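Putative two-component sensor histidine kinase protein (Sinorhizobium meliloti, PDB 3HCY) probably acts as a photoreceptor histidine kinase that uses ATP to phosphorylate a histidine, the fragment here being its GAF domain. Local coordinates at residues A[25-30]-A[35-40]. Residues are numbered along the deposited sequence; the frame is centred on the assembly and turned at random.
Sequences SILLFD and MRFVAA
Ile26 faces both Val38 and Ala39, which makes a classic beta bulge in the antiparallel hairpin of strands 23-29 and 35-41. The hairpin belongs to the central sheet of the GAF domain, with 35-41 as an outermost strand within the chain. Ile26 N donates to Ala39 O at 2.9 Å. Ile26 O is taken by Val38 N at 3.0 Å, with an N-H...O angle of 170°. The bulge thus splits the two bonds of Ile26 between neighbouring residues. Past it, Leu28 and Arg36 form a regular hydrogen-bonded pair, in which each backbone N donates to the other's O. The Leu28 N bond is the straighter of the two. Ser25, Leu27 and Phe29 turn their backbone bonds to strand 104-112. The hydroxyl of Ser25 is satisfied by Tyr111 OH.

On the Leu27 face, Leu27 CD2 sits over the centre of the Phe37 ring, 3.4 Å from its centroid, in a CH-pi contact. Ser25 CB meets the same ring at its edge. Met35 SD lies over one face of the Phe29 ring, a Met-aromatic contact. On the sheet face of Ile26 and Leu28, Leu28 CB meets Val38 CG1 at the corner where the strand turns, and Tyr8 of helix 5-19 touches both residues.

Near the turn, Asp30 divides its carboxylate. Its CG sits between the backbone N and the carbonyl carbon (chi1 83°), which brings the carboxylate to Arg36. OD1 accepts from Thr34 N within the turn. OD2 offers its anti lone pair to Arg36 NE at 2.8 Å, a salt bridge whose hydrogen bond is bent, with OD2 33° out of the guanidinium plane.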
loop_
_atom_site.group_PDB
_atom_site.type_symbol
_atom_site.label_atom_id
_atom_site.label_comp_id
_atom_site.label_asym_id
_atom_site.label_seq_id
_atom_site.Cartn_x
_atom_site.Cartn_y
_atom_site.Cartn_z
ATOM N N SER A 25 7.244 -0.213 12.532
ATOM C CA SER A 25 8.549 0.172 11.983
ATOM C C SER A 25 8.808 -0.418 10.607
ATOM O O SER A 25 8.150 -1.400 10.217
ATOM C CB SER A 25 9.620 -0.341 12.908
ATOM O OG SER A 25 9.495 -1.762 13.058
ATOM N N ILE A 26 9.783 0.154 9.888
ATOM C CA ILE A 26 10.266 -0.448 8.621
ATOM C C ILE A 26 11.770 -0.634 8.733
ATOM O O ILE A 26 12.469 0.276 9.195
ATOM C CB ILE A 26 9.939 0.419 7.350
ATOM C CG1 ILE A 26 8.416 0.739 7.294
ATOM C CG2 ILE A 26 10.451 -0.287 6.077
ATOM C CD1 ILE A 26 7.940 2.020 6.554
ATOM N N LEU A 27 12.269 -1.806 8.330
ATOM C CA LEU A 27 13.701 -2.036 8.338
ATOM C C LEU A 27 14.103 -2.590 6.968
ATOM O O LEU A 27 13.372 -3.348 6.321
ATOM C CB LEU A 27 14.132 -2.983 9.501
ATOM C CG LEU A 27 13.672 -2.736 10.966
ATOM C CD1 LEU A 27 12.135 -2.979 11.166
ATOM C CD2 LEU A 27 14.422 -3.531 12.023
ATOM N N LEU A 28 15.307 -2.241 6.557
ATOM C CA LEU A 28 15.837 -2.668 5.263
ATOM C C LEU A 28 17.271 -3.208 5.417
ATOM O O LEU A 28 17.981 -2.840 6.347
ATOM C CB LEU A 28 15.801 -1.466 4.268
ATOM C CG LEU A 28 14.411 -1.063 3.727
ATOM C CD1 LEU A 28 14.558 -0.009 2.709
ATOM C CD2 LEU A 28 13.701 -2.258 3.139
ATOM N N PHE A 29 17.689 -4.108 4.540
ATOM C CA PHE A 29 19.074 -4.558 4.561
ATOM C C PHE A 29 19.994 -3.467 4.164
ATOM O O PHE A 29 19.614 -2.584 3.395
ATOM C CB PHE A 29 19.331 -5.717 3.627
ATOM C CG PHE A 29 18.911 -7.015 4.208
ATOM C CD1 PHE A 29 19.412 -7.414 5.441
ATOM C CD2 PHE A 29 17.999 -7.822 3.560
ATOM C CE1 PHE A 29 19.015 -8.577 6.001
ATOM C CE2 PHE A 29 17.620 -8.978 4.109
ATOM C CZ PHE A 29 18.120 -9.361 5.343
ATOM N N ASP A 30 21.205 -3.543 4.715
ATOM C CA ASP A 30 22.261 -2.617 4.430
ATOM C C ASP A 30 23.349 -3.432 3.760
ATOM O O ASP A 30 23.237 -4.645 3.634
ATOM C CB ASP A 30 22.712 -1.914 5.730
ATOM C CG ASP A 30 23.674 -2.714 6.514
ATOM O OD1 ASP A 30 24.126 -3.737 5.985
ATOM O OD2 ASP A 30 23.979 -2.337 7.661
ATOM N N MET A 35 20.133 -5.834 8.995
ATOM C CA MET A 35 18.824 -5.106 8.953
ATOM C C MET A 35 18.881 -3.850 9.759
ATOM O O MET A 35 19.448 -3.840 10.829
ATOM C CB MET A 35 17.692 -5.971 9.500
ATOM C CG MET A 35 17.190 -6.997 8.481
ATOM S SD MET A 35 15.525 -6.786 7.859
ATOM C CE MET A 35 15.687 -5.094 7.439
ATOM N N ARG A 36 18.251 -2.808 9.259
ATOM C CA ARG A 36 18.345 -1.465 9.821
ATOM C C ARG A 36 17.025 -0.702 9.744
ATOM O O ARG A 36 16.457 -0.545 8.659
ATOM C CB ARG A 36 19.353 -0.647 9.017
ATOM C CG ARG A 36 20.723 -1.173 9.103
ATOM C CD ARG A 36 21.777 -0.089 9.259
ATOM N NE ARG A 36 23.040 -0.685 9.737
ATOM C CZ ARG A 36 23.287 -1.027 10.997
ATOM N NH1 ARG A 36 22.367 -0.828 11.904
ATOM N NH2 ARG A 36 24.449 -1.563 11.362
ATOM N N PHE A 37 16.576 -0.166 10.867
ATOM C CA PHE A 37 15.444 0.769 10.861
ATOM C C PHE A 37 15.697 1.878 9.862
ATOM O O PHE A 37 16.830 2.246 9.742
ATOM C CB PHE A 37 15.201 1.326 12.262
ATOM C CG PHE A 37 14.806 0.247 13.245
ATOM C CD1 PHE A 37 13.463 -0.065 13.447
ATOM C CD2 PHE A 37 15.763 -0.500 13.887
ATOM C CE1 PHE A 37 13.079 -1.076 14.319
ATOM C CE2 PHE A 37 15.411 -1.510 14.746
ATOM C CZ PHE A 37 14.058 -1.811 14.977
ATOM N N VAL A 38 14.668 2.251 9.076
ATOM C CA VAL A 38 14.626 3.403 8.190
ATOM C C VAL A 38 13.433 4.300 8.553
ATOM O O VAL A 38 13.306 5.445 8.083
ATOM C CB VAL A 38 14.456 2.970 6.705
ATOM C CG1 VAL A 38 15.378 1.748 6.347
ATOM C CG2 VAL A 38 12.977 2.673 6.371
ATOM N N ALA A 39 12.541 3.788 9.404
ATOM C CA ALA A 39 11.393 4.580 9.875
ATOM C C ALA A 39 10.680 3.870 10.987
ATOM O O ALA A 39 10.740 2.623 11.045
ATOM C CB ALA A 39 10.385 4.869 8.705
ATOM N N ALA A 40 9.983 4.635 11.845
ATOM C CA ALA A 40 9.345 4.033 13.022
ATOM C C ALA A 40 8.434 4.953 13.785
ATOM O O ALA A 40 8.622 6.151 13.778
ATOM C CB ALA A 40 10.421 3.454 13.966
#